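PDB 3IK2: endoglucanase A from Clostridium acetobutylicum, which hydrolyses internal beta-1,4-glucosidic bonds of cellulose and probably of related glucans, as a family 44 glycoside hydrolase. Local coordinates for residues Asp442-Asn447 with Ala504-Leu509. Sequence-based numbering, arbitrary orientation.
Sequences DIIVMN and AVHIVL
Ile443 and Ile507 pair as antiparallel neighbours in the beta-sandwich domain that accompanies the TIM-like barrel of this family 44 enzyme. The short strand axes run at 157°. Two hydrogen-bonded pairs, Ile443 with Ile507 and Val445 with Val505, each exchange two backbone bonds. The shortest of these four runs from Ile507 N to Ile443 O, 2.7 Å. Ile444 and His506 form the non-hydrogen-bonded pair between them, and a CA-H...O contact joins His506 CA to Ile443 O, 3.2 Å.

The face with Ile443, Val445, Val505 and Ile507 is apolar. Ile443 CB meets Ile507 CB at 4.1 Å, and Ile443 CD1 reaches Leu509 CD1 at 3.9 Å. Phe456 and Phe458 of strand 454-461 pack on this face, inside the sandwich.

The other face carries Asp442, Ile444, Met446, Ala504 and His506. Met446 CG rests on Ala504 CB at 3.5 Å. Ile444 CD1 makes an off-centre CH-pi contact with the His506 ring. Leu401 O accepts a bond from His506 ND1, which helps fix the ring rotation and ties the sheet to helix 393-403. At the other ring nitrogen, His506 NE2 donates to Asp442 OD1 at 2.5 Å, on the anti side and tilted 24° out of the plane of a carboxylate turned 77° from the ring.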
loop_
_atom_site.group_PDB
_atom_site.type_symbol
_atom_site.label_atom_id
_atom_site.label_comp_id
_atom_site.label_asym_id
_atom_site.label_seq_id
_atom_site.Cartn_x
_atom_site.Cartn_y
_atom_site.Cartn_z
ATOM N N ASP A 442 -13.557 -16.759 10.225
ATOM C CA ASP A 442 -12.940 -16.825 8.902
ATOM C C ASP A 442 -11.489 -17.161 9.087
ATOM O O ASP A 442 -10.834 -16.598 9.964
ATOM C CB ASP A 442 -13.077 -15.504 8.150
ATOM C CG ASP A 442 -14.483 -15.279 7.643
ATOM O OD1 ASP A 442 -14.847 -15.806 6.573
ATOM O OD2 ASP A 442 -15.227 -14.571 8.339
ATOM N N ILE A 443 -11.004 -18.120 8.297
ATOM C CA ILE A 443 -9.628 -18.564 8.427
ATOM C C ILE A 443 -9.000 -18.567 7.042
ATOM O O ILE A 443 -9.585 -19.088 6.093
ATOM C CB ILE A 443 -9.522 -19.958 9.089
ATOM C CG1 ILE A 443 -10.315 -20.004 10.398
ATOM C CG2 ILE A 443 -8.078 -20.299 9.391
ATOM C CD1 ILE A 443 -10.607 -21.424 10.898
ATOM N N ILE A 444 -7.825 -17.957 6.927
ATOM C CA ILE A 444 -6.990 -18.114 5.729
ATOM C C ILE A 444 -5.890 -19.104 6.037
ATOM O O ILE A 444 -5.159 -18.962 7.034
ATOM C CB ILE A 444 -6.353 -16.767 5.251
ATOM C CG1 ILE A 444 -7.425 -15.713 5.020
ATOM C CG2 ILE A 444 -5.496 -16.964 3.954
ATOM C CD1 ILE A 444 -8.365 -16.020 3.857
ATOM N N VAL A 445 -5.780 -20.116 5.179
ATOM C CA VAL A 445 -4.771 -21.149 5.340
ATOM C C VAL A 445 -4.132 -21.398 3.983
ATOM O O VAL A 445 -4.834 -21.633 2.991
ATOM C CB VAL A 445 -5.387 -22.471 5.930
ATOM C CG1 VAL A 445 -4.325 -23.498 6.143
ATOM C CG2 VAL A 445 -6.027 -22.198 7.260
ATOM N N MET A 446 -2.801 -21.320 3.942
ATOM C CA MET A 446 -2.023 -21.559 2.722
ATOM C C MET A 446 -0.943 -22.611 2.993
ATOM O O MET A 446 -0.269 -22.588 4.033
ATOM C CB MET A 446 -1.288 -20.306 2.208
ATOM C CG MET A 446 -2.088 -19.065 1.821
ATOM S SD MET A 446 -1.030 -17.598 2.129
ATOM C CE MET A 446 -1.955 -16.889 3.504
ATOM N N ASN A 447 -0.743 -23.468 2.010
ATOM C CA ASN A 447 0.347 -24.406 2.005
ATOM C C ASN A 447 1.399 -23.877 1.015
ATOM O O ASN A 447 1.216 -23.963 -0.198
ATOM C CB ASN A 447 -0.187 -25.814 1.633
ATOM C CG ASN A 447 0.920 -26.862 1.470
ATOM O OD1 ASN A 447 2.091 -26.603 1.699
ATOM N ND2 ASN A 447 0.526 -28.071 1.064
ATOM N N ALA A 504 -4.065 -22.032 -1.576
ATOM C CA ALA A 504 -4.520 -21.057 -0.581
ATOM C C ALA A 504 -6.043 -21.209 -0.436
ATOM O O ALA A 504 -6.764 -21.294 -1.428
ATOM C CB ALA A 504 -4.143 -19.634 -0.992
ATOM N N VAL A 505 -6.512 -21.210 0.806
ATOM C CA VAL A 505 -7.883 -21.542 1.135
ATOM C C VAL A 505 -8.427 -20.507 2.146
ATOM O O VAL A 505 -7.664 -19.983 2.952
ATOM C CB VAL A 505 -7.883 -23.055 1.692
ATOM C CG1 VAL A 505 -8.521 -23.218 3.039
ATOM C CG2 VAL A 505 -8.295 -24.058 0.664
ATOM N N HIS A 506 -9.733 -20.221 2.052
ATOM C CA HIS A 506 -10.517 -19.450 3.031
ATOM C C HIS A 506 -11.560 -20.422 3.649
ATOM O O HIS A 506 -12.411 -20.981 2.939
ATOM C CB HIS A 506 -11.228 -18.253 2.312
ATOM C CG HIS A 506 -11.980 -17.316 3.219
ATOM N ND1 HIS A 506 -12.180 -15.979 2.906
ATOM C CD2 HIS A 506 -12.573 -17.508 4.422
ATOM C CE1 HIS A 506 -12.874 -15.402 3.864
ATOM N NE2 HIS A 506 -13.124 -16.303 4.801
ATOM N N ILE A 507 -11.481 -20.631 4.966
ATOM C CA ILE A 507 -12.408 -21.522 5.663
ATOM C C ILE A 507 -13.421 -20.662 6.403
ATOM O O ILE A 507 -13.035 -19.725 7.099
ATOM C CB ILE A 507 -11.673 -22.455 6.666
ATOM C CG1 ILE A 507 -10.611 -23.290 5.944
ATOM C CG2 ILE A 507 -12.679 -23.354 7.457
ATOM C CD1 ILE A 507 -9.784 -24.156 6.843
ATOM N N VAL A 508 -14.710 -20.978 6.246
ATOM C CA VAL A 508 -15.766 -20.275 6.982
ATOM C C VAL A 508 -16.408 -21.257 7.970
ATOM O O VAL A 508 -16.973 -22.281 7.565
ATOM C CB VAL A 508 -16.829 -19.657 6.042
ATOM C CG1 VAL A 508 -17.859 -18.806 6.843
ATOM C CG2 VAL A 508 -16.167 -18.811 4.963
ATOM N N LEU A 509 -16.287 -20.960 9.265
ATOM C CA LEU A 509 -16.927 -21.788 10.286
ATOM C C LEU A 509 -18.181 -21.096 10.782
ATOM O O LEU A 509 -18.199 -19.871 10.960
ATOM C CB LEU A 509 -15.981 -22.068 11.460
ATOM C CG LEU A 509 -14.576 -22.627 11.235
ATOM C CD1 LEU A 509 -13.902 -22.757 12.583
ATOM C CD2 LEU A 509 -14.572 -24.000 10.536
#